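Catalase-3 (Neurospora crassa, PDB 4AJ9) uses heme to break down hydrogen peroxide into water and molecular oxygen, and probably protects the cell from peroxide damage. Local coordinates at residues R446-F449 and N450-P454; F45-R48 and Q49-H53; I149-P152 and D153-H156. All coordinates share one frame; numbering follows the deposited sequence.

In the fold
Three local contacts, each made within a single run of chain, come in the order 2, 3, 1. Contact 2 (45-53) and contact 3 (149-156) belong to the catalase domain, on helix 45-55 and at the start of helix 151-158; contact 1 (446-454) closes helix 443-450 in the catalase-related region. The centre of contact 2 lies about 41 Å from that of contact 3 and about 59 Å from that of contact 1; the centres of contacts 1 and 3 are about 28 Å apart. Within one chain they do not touch, but K50 of contact 2 forms a salt bridge with D153 of contact 3 in a neighbouring subunit, helping knit the tetramer.

Contact 1: R446-F449 and N450-P454; sequences RLFF and NSLTP
R446 and N450 are joined twice at the C-terminal end of helix 443-450, where a short turn leads into helix 454-468, whose N-cap is T453. The backbone N of N450 donates to O of R446 at 2.9 Å, an ordinary α-helical bond, while NE of R446 donates to OD1 of N450, also at 2.9 Å and fairly straight (153°). The amide oxygen lies at the edge of the guanidinium, close to its plane, but the two flat groups stand almost perpendicular, 85° apart. A bend at chi2 (57°) brings the arginine back over the turn, and a water bridges its NH2 to the same OD1, its second bond being weak. Asparagine suits this place because ND2 is left to reach the O atoms of H512 and N514.

S451 turns OG onto O of L447 at 2.7 Å, a serine taking up a carbonyl near the helix end; the same OG also pairs with N of T516. The last turn tightens: N of S451 and N of L452 bond to O of F448 and O of F449, each donor standing above the carbonyl plane.

Packing lies outside these bonds. F448, stacked with W192, receives L452 over one face, and the leucine straddles the far end of the ring, CD1 lying 3.9 Å from CE2 and CD2 4.0 Å from CZ of F448.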
ATOM      1  N   ARG C 446      10.440  38.017 -23.717  1.00  7.62           N
ATOM      2  CA  ARG C 446      10.983  39.339 -24.024  1.00 12.21           C
ATOM      3  C   ARG C 446      10.302  40.446 -23.211  1.00 10.82           C
ATOM      4  O   ARG C 446      10.971  41.283 -22.613  1.00 10.52           O
ATOM      5  CB  ARG C 446      10.901  39.634 -25.521  1.00 13.13           C
ATOM      6  CG  ARG C 446      11.458  41.001 -25.901  1.00 11.15           C
ATOM      7  CD  ARG C 446      12.905  41.158 -25.467  1.00  9.08           C
ATOM      8  NE  ARG C 446      13.429  42.457 -25.885  1.00 10.77           N
ATOM      9  CZ  ARG C 446      14.052  42.673 -27.039  1.00  9.11           C
ATOM     10  NH1 ARG C 446      14.261  41.669 -27.885  1.00 10.44           N
ATOM     11  NH2 ARG C 446      14.487  43.896 -27.338  1.00 17.56           N
ATOM     12  N   LEU C 447       8.971  40.433 -23.173  1.00 12.15           N
ATOM     13  CA  LEU C 447       8.223  41.390 -22.364  1.00 10.42           C
ATOM     14  C   LEU C 447       8.713  41.419 -20.915  1.00  8.57           C
ATOM     15  O   LEU C 447       8.865  42.486 -20.314  1.00 11.25           O
ATOM     16  CB  LEU C 447       6.723  41.059 -22.406  1.00  9.83           C
ATOM     17  CG  LEU C 447       5.775  41.911 -21.559  1.00 11.27           C
ATOM     18  CD1 LEU C 447       5.742  43.360 -22.045  1.00 10.69           C
ATOM     19  CD2 LEU C 447       4.360  41.324 -21.552  1.00 12.44           C
ATOM     20  N   PHE C 448       8.942  40.237 -20.349  1.00  8.11           N
ATOM     21  CA  PHE C 448       9.352  40.138 -18.956  1.00 11.38           C
ATOM     22  C   PHE C 448      10.754  40.711 -18.756  1.00  6.12           C
ATOM     23  O   PHE C 448      10.981  41.539 -17.873  1.00  9.05           O
ATOM     24  CB  PHE C 448       9.279  38.682 -18.488  1.00  5.94           C
ATOM     25  CG  PHE C 448       9.896  38.447 -17.148  1.00  7.69           C
ATOM     26  CD1 PHE C 448       9.232  38.826 -15.988  1.00  8.91           C
ATOM     27  CD2 PHE C 448      11.134  37.820 -17.044  1.00 11.73           C
ATOM     28  CE1 PHE C 448       9.796  38.604 -14.745  1.00  7.53           C
ATOM     29  CE2 PHE C 448      11.706  37.591 -15.808  1.00  6.99           C
ATOM     30  CZ  PHE C 448      11.045  37.984 -14.656  1.00  7.81           C
ATOM     31  N   PHE C 449      11.686  40.286 -19.597  1.00  8.75           N
ATOM     32  CA  PHE C 449      13.049  40.791 -19.518  1.00  9.05           C
ATOM     33  C   PHE C 449      13.097  42.325 -19.673  1.00 11.67           C
ATOM     34  O   PHE C 449      13.795  43.013 -18.918  1.00 12.41           O
ATOM     35  CB  PHE C 449      13.933  40.101 -20.556  1.00 11.50           C
ATOM     36  CG  PHE C 449      15.378  40.494 -20.463  1.00 10.95           C
ATOM     37  CD1 PHE C 449      16.224  39.865 -19.573  1.00 13.98           C
ATOM     38  CD2 PHE C 449      15.887  41.508 -21.263  1.00 13.12           C
ATOM     39  CE1 PHE C 449      17.563  40.236 -19.478  1.00 14.15           C
ATOM     40  CE2 PHE C 449      17.221  41.882 -21.175  1.00  9.90           C
ATOM     41  CZ  PHE C 449      18.058  41.246 -20.283  1.00 14.03           C
ATOM     42  N   ASN C 450      12.362  42.859 -20.650  1.00  8.57           N
ATOM     43  CA  ASN C 450      12.284  44.310 -20.829  1.00 11.44           C
ATOM     44  C   ASN C 450      11.825  45.041 -19.584  1.00 10.54           C
ATOM     45  O   ASN C 450      12.108  46.223 -19.418  1.00 12.70           O
ATOM     46  CB  ASN C 450      11.302  44.689 -21.945  1.00  8.65           C
ATOM     47  CG  ASN C 450      11.805  44.334 -23.309  1.00 12.38           C
ATOM     48  OD1 ASN C 450      12.985  44.049 -23.489  1.00 13.79           O
ATOM     49  ND2 ASN C 450      10.902  44.332 -24.292  1.00 13.43           N
ATOM     50  N   SER C 451      11.074  44.352 -18.729  1.00  9.01           N
ATOM     51  CA  SER C 451      10.358  45.015 -17.644  1.00  7.51           C
ATOM     52  C   SER C 451      11.134  44.969 -16.331  1.00 11.55           C
ATOM     53  O   SER C 451      10.615  45.342 -15.288  1.00 12.82           O
ATOM     54  CB  SER C 451       8.969  44.394 -17.465  1.00 11.64           C
ATOM     55  OG  SER C 451       8.213  44.491 -18.665  1.00  5.48           O
ATOM     56  N   LEU C 452      12.378  44.502 -16.388  1.00 12.10           N
ATOM     57  CA  LEU C 452      13.227  44.449 -15.204  1.00 10.05           C
ATOM     58  C   LEU C 452      14.228  45.602 -15.219  1.00 13.14           C
ATOM     59  O   LEU C 452      14.562  46.124 -16.290  1.00 11.95           O
ATOM     60  CB  LEU C 452      13.986  43.119 -15.153  1.00 11.88           C
ATOM     61  CG  LEU C 452      13.175  41.823 -15.180  1.00 16.08           C
ATOM     62  CD1 LEU C 452      14.097  40.624 -15.349  1.00  9.78           C
ATOM     63  CD2 LEU C 452      12.328  41.673 -13.923  1.00  8.33           C
ATOM     64  N   THR C 453      14.713  45.989 -14.040  1.00 12.74           N
ATOM     65  CA  THR C 453      15.767  46.997 -13.947  1.00 14.39           C
ATOM     66  C   THR C 453      17.062  46.470 -14.567  1.00 14.11           C
ATOM     67  O   THR C 453      17.215  45.261 -14.781  1.00 12.21           O
ATOM     68  CB  THR C 453      16.043  47.429 -12.486  1.00 18.73           C
ATOM     69  OG1 THR C 453      16.780  46.406 -11.810  1.00 17.36           O
ATOM     70  CG2 THR C 453      14.749  47.697 -11.743  1.00 14.32           C
ATOM     71  N   PRO C 454      17.996  47.378 -14.888  1.00 18.20           N
ATOM     72  CA  PRO C 454      19.235  46.961 -15.551  1.00  9.28           C
ATOM     73  C   PRO C 454      20.037  45.906 -14.777  1.00  9.27           C
ATOM     74  O   PRO C 454      20.534  44.969 -15.395  1.00 14.04           O
ATOM     75  CB  PRO C 454      20.028  48.266 -15.652  1.00 17.10           C
ATOM     76  CG  PRO C 454      18.969  49.320 -15.744  1.00 17.21           C
ATOM     77  CD  PRO C 454      17.868  48.846 -14.830  1.00 14.68           C
TER
HETATM   78  O   HOH W   1      13.886  46.331 -25.746  1.00 18.22           O

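Contact 2: F45-R48 and Q49-H53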
ATOM      1  N   PHE C  45       5.975  -8.267  22.913  1.00  2.96           N
ATOM      2  CA  PHE C  45       4.982  -7.535  22.134  1.00  5.85           C
ATOM      3  C   PHE C  45       5.234  -6.027  22.204  1.00  6.72           C
ATOM      4  O   PHE C  45       4.970  -5.299  21.243  1.00  7.75           O
ATOM      5  CB  PHE C  45       3.574  -7.867  22.637  1.00  6.99           C
ATOM      6  CG  PHE C  45       3.262  -7.316  24.005  1.00 10.43           C
ATOM      7  CD1 PHE C  45       3.692  -7.978  25.152  1.00  7.64           C
ATOM      8  CD2 PHE C  45       2.502  -6.155  24.146  1.00  8.59           C
ATOM      9  CE1 PHE C  45       3.385  -7.480  26.410  1.00  6.31           C
ATOM     10  CE2 PHE C  45       2.193  -5.650  25.403  1.00  4.53           C
ATOM     11  CZ  PHE C  45       2.634  -6.311  26.534  1.00  4.06           C
ATOM     12  N   ILE C  46       5.759  -5.574  23.343  1.00  3.73           N
ATOM     13  CA  ILE C  46       6.094  -4.161  23.570  1.00  4.61           C
ATOM     14  C   ILE C  46       7.161  -3.683  22.589  1.00  3.66           C
ATOM     15  O   ILE C  46       6.984  -2.676  21.916  1.00  3.57           O
ATOM     16  CB  ILE C  46       6.581  -3.931  25.021  1.00  4.63           C
ATOM     17  CG1 ILE C  46       5.429  -4.137  26.013  1.00  5.15           C
ATOM     18  CG2 ILE C  46       7.214  -2.536  25.200  1.00  3.09           C
ATOM     19  CD1 ILE C  46       5.888  -4.098  27.460  1.00  4.97           C
ATOM     20  N   PHE C  47       8.278  -4.402  22.515  1.00  2.87           N
ATOM     21  CA  PHE C  47       9.288  -4.088  21.512  1.00  4.80           C
ATOM     22  C   PHE C  47       8.717  -4.011  20.080  1.00  3.92           C
ATOM     23  O   PHE C  47       8.921  -3.028  19.364  1.00  2.29           O
ATOM     24  CB  PHE C  47      10.417  -5.119  21.529  1.00  5.32           C
ATOM     25  CG  PHE C  47      11.350  -4.979  20.365  1.00  3.19           C
ATOM     26  CD1 PHE C  47      12.328  -3.997  20.366  1.00  5.16           C
ATOM     27  CD2 PHE C  47      11.232  -5.808  19.266  1.00  4.59           C
ATOM     28  CE1 PHE C  47      13.167  -3.839  19.281  1.00  4.68           C
ATOM     29  CE2 PHE C  47      12.072  -5.666  18.193  1.00  4.41           C
ATOM     30  CZ  PHE C  47      13.041  -4.680  18.199  1.00  4.65           C
ATOM     31  N   ARG C  48       8.035  -5.063  19.649  1.00  3.13           N
ATOM     32  CA  ARG C  48       7.595  -5.120  18.256  1.00  3.93           C
ATOM     33  C   ARG C  48       6.577  -4.046  17.902  1.00  2.33           C
ATOM     34  O   ARG C  48       6.679  -3.449  16.844  1.00  3.33           O
ATOM     35  CB  ARG C  48       7.118  -6.523  17.843  1.00  4.94           C
ATOM     36  CG  ARG C  48       8.276  -7.471  17.495  1.00  4.88           C
ATOM     37  CD  ARG C  48       7.803  -8.868  17.072  1.00  4.29           C
ATOM     38  NE  ARG C  48       7.129  -9.554  18.168  1.00  4.70           N
ATOM     39  CZ  ARG C  48       5.817  -9.535  18.371  1.00  3.67           C
ATOM     40  NH1 ARG C  48       5.018  -8.887  17.532  1.00  3.52           N
ATOM     41  NH2 ARG C  48       5.307 -10.160  19.416  1.00  1.39           N
ATOM     42  N   GLN C  49       5.615  -3.773  18.784  1.00  5.38           N
ATOM     43  CA  GLN C  49       4.637  -2.714  18.479  1.00  5.76           C
ATOM     44  C   GLN C  49       5.289  -1.320  18.399  1.00  3.63           C
ATOM     45  O   GLN C  49       4.893  -0.477  17.586  1.00  2.54           O
ATOM     46  CB  GLN C  49       3.435  -2.729  19.449  1.00  5.42           C
ATOM     47  CG  GLN C  49       3.765  -2.504  20.933  1.00  6.57           C
ATOM     48  CD  GLN C  49       3.761  -1.034  21.362  1.00  9.01           C
ATOM     49  OE1 GLN C  49       2.860  -0.277  21.022  1.00  6.16           O
ATOM     50  NE2 GLN C  49       4.785  -0.634  22.127  1.00  3.59           N
ATOM     51  N   LYS C  50       6.300  -1.084  19.227  1.00  4.85           N
ATOM     52  CA  LYS C  50       7.038   0.176  19.170  1.00  2.80           C
ATOM     53  C   LYS C  50       7.873   0.286  17.880  1.00  4.12           C
ATOM     54  O   LYS C  50       7.803   1.291  17.157  1.00  4.38           O
ATOM     55  CB  LYS C  50       7.928   0.340  20.415  1.00  5.79           C
ATOM     56  CG  LYS C  50       8.687   1.689  20.495  1.00  5.88           C
ATOM     57  CD  LYS C  50       9.560   1.775  21.774  1.00  3.49           C
ATOM     58  CE  LYS C  50      10.471   3.018  21.771  1.00  9.49           C
ATOM     59  NZ  LYS C  50      11.274   3.167  23.027  1.00  4.60           N
ATOM     60  N   LEU C  51       8.676  -0.736  17.594  1.00  3.23           N
ATOM     61  CA  LEU C  51       9.525  -0.697  16.401  1.00  2.47           C
ATOM     62  C   LEU C  51       8.736  -0.811  15.092  1.00  3.17           C
ATOM     63  O   LEU C  51       9.150  -0.244  14.072  1.00  5.33           O
ATOM     64  CB  LEU C  51      10.636  -1.758  16.452  1.00  3.58           C
ATOM     65  CG  LEU C  51      11.955  -1.309  17.092  1.00  5.95           C
ATOM     66  CD1 LEU C  51      12.681  -0.292  16.198  1.00  7.53           C
ATOM     67  CD2 LEU C  51      11.700  -0.722  18.474  1.00  5.95           C
ATOM     68  N   GLN C  52       7.631  -1.558  15.098  1.00  2.13           N
ATOM     69  CA  GLN C  52       6.791  -1.603  13.903  1.00  2.63           C
ATOM     70  C   GLN C  52       6.324  -0.194  13.582  1.00  4.33           C
ATOM     71  O   GLN C  52       6.377   0.235  12.421  1.00  2.86           O
ATOM     72  CB  GLN C  52       5.581  -2.541  14.038  1.00  2.64           C
ATOM     73  CG  GLN C  52       4.774  -2.608  12.738  1.00  3.13           C
ATOM     74  CD  GLN C  52       3.591  -3.548  12.821  1.00  3.99           C
ATOM     75  OE1 GLN C  52       3.737  -4.751  12.660  1.00  4.16           O
ATOM     76  NE2 GLN C  52       2.412  -3.000  13.059  1.00  6.55           N
ATOM     77  N   HIS C  53       5.877   0.546  14.594  1.00  3.14           N
ATOM     78  CA  HIS C  53       5.430   1.895  14.290  1.00  3.92           C
ATOM     79  C   HIS C  53       6.565   2.743  13.741  1.00  3.21           C
ATOM     80  O   HIS C  53       6.401   3.416  12.737  1.00  3.27           O
ATOM     81  CB  HIS C  53       4.738   2.592  15.459  1.00  3.57           C
ATOM     82  CG  HIS C  53       3.748   3.617  15.002  1.00  6.09           C
ATOM     83  ND1 HIS C  53       4.117   4.892  14.622  1.00  4.11           N
ATOM     84  CD2 HIS C  53       2.412   3.537  14.798  1.00  6.63           C
ATOM     85  CE1 HIS C  53       3.047   5.559  14.225  1.00  7.27           C
ATOM     86  NE2 HIS C  53       1.999   4.761  14.323  1.00  6.37           N
TER
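The side chains of F47 and L51 meet, and the Q49 amide meets the backbone O of I46, in a local contact within one buried helix, 45-55, an N-terminal segment of the catalase domain that lies among three neighbouring subunits. Successive i to i+4 backbone bonds carry the turn; that from N of L51 to O of F47, at 2.9 Å, is nearly straight (175°).

Q49 adds a side-chain bond to this ladder. CG sits between the backbone N and the carbonyl carbon (chi1 61°), which brings CG of Q49 to 3.1 Å from O of F45; a bend at chi2 then turns the amide back toward O of I46. NE2 of Q49 donates to that oxygen at 3.0 Å, in the carbonyl plane and on a lone pair. The same O of I46 accepts from N of K50 at 3.2 Å, so two donors grip it. OE1 takes the N-H of D21, so glutamine serves as both donor and acceptor in a buried place. With a leucine here, O of I46 would probably keep only its backbone donor and N of D21 would lose its acceptor.

On another side of the helix, L51 lays CB over one face of the F47 ring, toward the rim, and brings CD2 to 3.5 Å from CE1 of F47. L51 also touches a heme, which an apolar side chain suits. K50, extended throughout, carries its amine to salt bridges with E28 of its own chain and D153 of a neighbouring subunit, while R48 gives NH2 to O of L42 and F45 meets F418 of another subunit edge-to-face. Such a helix, buried between subunits and touching heme, is in keeping with the interwoven N-terminal arms of catalase tetramers.

Contact 3: I149-P152 and D153-H156. With HEM (protoporphyrin IX containing Fe), chain Y.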
ATOM      1  N   ILE C 149      -0.046  16.654 -20.518  1.00  3.61           N
ATOM      2  CA  ILE C 149       0.512  15.359 -20.883  1.00  2.23           C
ATOM      3  C   ILE C 149       2.042  15.420 -20.940  1.00  3.30           C
ATOM      4  O   ILE C 149       2.706  14.395 -20.915  1.00  3.96           O
ATOM      5  CB  ILE C 149      -0.066  14.854 -22.237  1.00  4.46           C
ATOM      6  CG1 ILE C 149       0.203  13.360 -22.418  1.00  6.01           C
ATOM      7  CG2 ILE C 149       0.502  15.663 -23.412  1.00  6.95           C
ATOM      8  CD1 ILE C 149      -0.677  12.698 -23.499  1.00  3.77           C
ATOM      9  N   ARG C 150       2.592  16.627 -21.014  1.00  2.09           N
ATOM     10  CA  ARG C 150       4.042  16.812 -21.063  1.00  5.51           C
ATOM     11  C   ARG C 150       4.672  17.016 -19.678  1.00  5.03           C
ATOM     12  O   ARG C 150       5.893  17.179 -19.558  1.00  1.85           O
ATOM     13  CB  ARG C 150       4.401  17.987 -21.988  1.00  4.16           C
ATOM     14  CG  ARG C 150       3.734  17.896 -23.349  1.00  3.57           C
ATOM     15  CD  ARG C 150       4.025  19.105 -24.241  1.00  7.68           C
ATOM     16  NE  ARG C 150       3.350  18.953 -25.526  1.00 12.41           N
ATOM     17  CZ  ARG C 150       3.394  19.831 -26.525  1.00 15.12           C
ATOM     18  NH1 ARG C 150       4.090  20.956 -26.402  1.00 11.46           N
ATOM     19  NH2 ARG C 150       2.739  19.575 -27.655  1.00 10.20           N
ATOM     20  N   PHE C 151       3.855  16.997 -18.629  1.00  6.48           N
ATOM     21  CA  PHE C 151       4.390  17.225 -17.280  1.00  5.10           C
ATOM     22  C   PHE C 151       5.522  16.249 -16.886  1.00  4.62           C
ATOM     23  O   PHE C 151       6.567  16.677 -16.365  1.00  5.08           O
ATOM     24  CB  PHE C 151       3.266  17.227 -16.233  1.00  2.65           C
ATOM     25  CG  PHE C 151       3.667  17.814 -14.896  1.00  7.54           C
ATOM     26  CD1 PHE C 151       4.048  19.148 -14.787  1.00  6.52           C
ATOM     27  CD2 PHE C 151       3.650  17.032 -13.746  1.00  5.58           C
ATOM     28  CE1 PHE C 151       4.413  19.694 -13.547  1.00  8.71           C
ATOM     29  CE2 PHE C 151       4.011  17.566 -12.505  1.00  4.57           C
ATOM     30  CZ  PHE C 151       4.384  18.899 -12.403  1.00  4.95           C
ATOM     31  N   PRO C 152       5.326  14.941 -17.122  1.00  2.72           N
ATOM     32  CA  PRO C 152       6.375  13.991 -16.735  1.00  2.85           C
ATOM     33  C   PRO C 152       7.656  14.233 -17.513  1.00  3.80           C
ATOM     34  O   PRO C 152       8.744  13.965 -17.007  1.00  4.51           O
ATOM     35  CB  PRO C 152       5.782  12.633 -17.123  1.00  2.21           C
ATOM     36  CG  PRO C 152       4.310  12.833 -17.022  1.00  4.64           C
ATOM     37  CD  PRO C 152       4.091  14.256 -17.536  1.00  4.34           C
ATOM     38  N   ASP C 153       7.528  14.751 -18.726  1.00  2.61           N
ATOM     39  CA  ASP C 153       8.706  15.130 -19.504  1.00  2.25           C
ATOM     40  C   ASP C 153       9.491  16.286 -18.885  1.00  4.80           C
ATOM     41  O   ASP C 153      10.691  16.172 -18.647  1.00  4.93           O
ATOM     42  CB  ASP C 153       8.311  15.468 -20.944  1.00  5.86           C
ATOM     43  CG  ASP C 153       7.685  14.287 -21.658  1.00  6.51           C
ATOM     44  OD1 ASP C 153       8.394  13.279 -21.856  1.00  6.03           O
ATOM     45  OD2 ASP C 153       6.489  14.365 -22.008  1.00  5.77           O
ATOM     46  N   LEU C 154       8.815  17.402 -18.658  1.00  2.04           N
ATOM     47  CA  LEU C 154       9.417  18.532 -17.949  1.00  2.54           C
ATOM     48  C   LEU C 154      10.068  18.105 -16.637  1.00  3.73           C
ATOM     49  O   LEU C 154      11.242  18.382 -16.381  1.00  5.17           O
ATOM     50  CB  LEU C 154       8.348  19.585 -17.649  1.00  5.26           C
ATOM     51  CG  LEU C 154       8.722  20.610 -16.575  1.00  2.25           C
ATOM     52  CD1 LEU C 154       9.738  21.633 -17.123  1.00  6.07           C
ATOM     53  CD2 LEU C 154       7.471  21.303 -16.039  1.00  5.73           C
ATOM     54  N   ILE C 155       9.290  17.446 -15.789  1.00  3.07           N
ATOM     55  CA  ILE C 155       9.769  17.100 -14.456  1.00  2.65           C
ATOM     56  C   ILE C 155      10.970  16.147 -14.507  1.00  1.79           C
ATOM     57  O   ILE C 155      11.979  16.362 -13.812  1.00  3.77           O
ATOM     58  CB  ILE C 155       8.646  16.510 -13.613  1.00  3.25           C
ATOM     59  CG1 ILE C 155       7.527  17.549 -13.434  1.00  7.94           C
ATOM     60  CG2 ILE C 155       9.197  16.041 -12.267  1.00  6.41           C
ATOM     61  CD1 ILE C 155       8.013  18.884 -12.833  1.00  1.64           C
ATOM     62  N   HIS C 156      10.874  15.101 -15.328  1.00  4.57           N
ATOM     63  CA  HIS C 156      12.002  14.190 -15.508  1.00  2.63           C
ATOM     64  C   HIS C 156      13.287  14.923 -15.917  1.00  5.13           C
ATOM     65  O   HIS C 156      14.371  14.606 -15.429  1.00  2.52           O
ATOM     66  CB  HIS C 156      11.694  13.132 -16.570  1.00  4.34           C
ATOM     67  CG  HIS C 156      10.824  12.019 -16.081  1.00  3.33           C
ATOM     68  ND1 HIS C 156      10.546  10.903 -16.843  1.00  2.89           N
ATOM     69  CD2 HIS C 156      10.158  11.855 -14.915  1.00  3.88           C
ATOM     70  CE1 HIS C 156       9.751  10.095 -16.162  1.00  4.66           C
ATOM     71  NE2 HIS C 156       9.490  10.655 -14.993  1.00  3.59           N
TER
HETATM   72  CHA HEM Y1720       2.123  19.483  -6.516  1.00  3.43           C
HETATM   73  CHB HEM Y1720       1.559  23.910  -8.460  1.00  4.66           C
HETATM   74  CHC HEM Y1720       1.338  21.901 -12.862  1.00  5.71           C
HETATM   75  CHD HEM Y1720       1.012  17.510 -10.844  1.00  5.92           C
HETATM   76  C1A HEM Y1720       2.037  20.858  -6.647  1.00  3.27           C
HETATM   77  C2A HEM Y1720       2.148  21.843  -5.577  1.00  4.40           C
HETATM   78  C3A HEM Y1720       2.007  23.064  -6.123  1.00  4.30           C
HETATM   79  C4A HEM Y1720       1.781  22.895  -7.545  1.00  4.55           C
HETATM   80  CMA HEM Y1720       2.048  24.430  -5.396  1.00  2.35           C
HETATM   81  CAA HEM Y1720       2.436  21.518  -4.087  1.00  1.90           C
HETATM   82  CBA HEM Y1720       1.163  21.530  -3.246  1.00  4.61           C
HETATM   83  CGA HEM Y1720       1.545  21.311  -1.805  1.00  4.30           C
HETATM   84  O1A HEM Y1720       1.264  20.214  -1.264  1.00  4.96           O
HETATM   85  O2A HEM Y1720       2.144  22.237  -1.194  1.00  4.88           O
HETATM   86  C1B HEM Y1720       1.391  23.748  -9.822  1.00  3.63           C
HETATM   87  C2B HEM Y1720       1.054  24.797 -10.769  1.00  4.37           C
HETATM   88  C3B HEM Y1720       1.014  24.250 -11.994  1.00  3.57           C
HETATM   89  C4B HEM Y1720       1.296  22.835 -11.850  1.00  5.58           C
HETATM   90  CMB HEM Y1720       0.828  26.268 -10.350  1.00  1.69           C
HETATM   91  CAB HEM Y1720       0.668  24.914 -13.348  1.00  8.96           C
HETATM   92  CBB HEM Y1720      -0.105  26.005 -13.395  1.00 11.90           C
HETATM   93  C1C HEM Y1720       1.146  20.553 -12.683  1.00  3.45           C
HETATM   94  C2C HEM Y1720       0.740  19.601 -13.706  1.00  4.52           C
HETATM   95  C3C HEM Y1720       0.678  18.396 -13.132  1.00  8.29           C
HETATM   96  C4C HEM Y1720       0.991  18.548 -11.734  1.00  5.40           C
HETATM   97  CMC HEM Y1720       0.491  19.934 -15.189  1.00  2.50           C
HETATM   98  CAC HEM Y1720       0.257  17.059 -13.754  1.00  4.71           C
HETATM   99  CBC HEM Y1720      -0.663  17.050 -14.720  1.00 10.17           C
HETATM  100  C1D HEM Y1720       1.291  17.617  -9.513  1.00  8.15           C
HETATM  101  C2D HEM Y1720       1.314  16.502  -8.603  1.00  2.41           C
HETATM  102  C3D HEM Y1720       1.662  17.116  -7.254  1.00  0.97           C
HETATM  103  C4D HEM Y1720       1.805  18.537  -7.483  1.00  1.58           C
HETATM  104  CMD HEM Y1720       1.042  15.023  -8.950  1.00  2.92           C
HETATM  105  CAD HEM Y1720       1.808  16.374  -5.917  1.00  3.01           C
HETATM  106  CBD HEM Y1720       0.477  16.515  -5.185  1.00  3.52           C
HETATM  107  CGD HEM Y1720       0.513  15.706  -3.917  1.00  2.95           C
HETATM  108  O1D HEM Y1720      -0.292  16.006  -3.003  1.00  3.32           O
HETATM  109  O2D HEM Y1720       1.364  14.786  -3.814  1.00  7.16           O
HETATM  110  NA  HEM Y1720       1.810  21.540  -7.825  1.00  1.81           N
HETATM  111  NB  HEM Y1720       1.523  22.574 -10.517  1.00  3.03           N
HETATM  112  NC  HEM Y1720       1.285  19.871 -11.493  1.00  4.10           N
HETATM  113  ND  HEM Y1720       1.576  18.792  -8.829  1.00  2.46           N
HETATM  114 FE   HEM Y1720       1.452  20.729  -9.639  1.00  5.35          FE
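The F151 ring is held between I155, one turn on at the start of helix 151-158, and the heme. CG1 of I155 stands over the centre of the phenylalanine ring, 3.6 Å from its centroid, a CH-pi contact. The opposite face lies flat on the porphyrin, CE2 of F151 coming to 3.3 Å from C4C of HEM. With CG anti to the backbone N (chi1 -164°), the ring is carried out from the helix onto pyrrole C; a flat apolar side chain suits a flat cofactor, and F151 makes this helix start part of the heme-pocket wall.

Backbone N atoms of L154, I155 and H156 donate in turn to O of R150 (3.1 Å), F151 and P152 (both 2.9 Å), whereas O of I149 accepts from NZ of K50 of a neighbouring subunit. O of P152 also sits over one face of the imidazole, 3.0 Å from CG of H156. Proline, lacking an N-H, fits the first turn of the helix, where no such donor is needed.

Buried polar side chains cross subunit borders too: OD2 of D153 takes K50 and Q29, NE2 of H156 pairs with E57, and NE of R150 gives to O of Q29, all of that same subunit, while OD1 of D153 and ND1 of H156 meet N of S398 and O of H396 of another. Within its own chain, the helix rests L154 and D153 against F179 of helix 174-182.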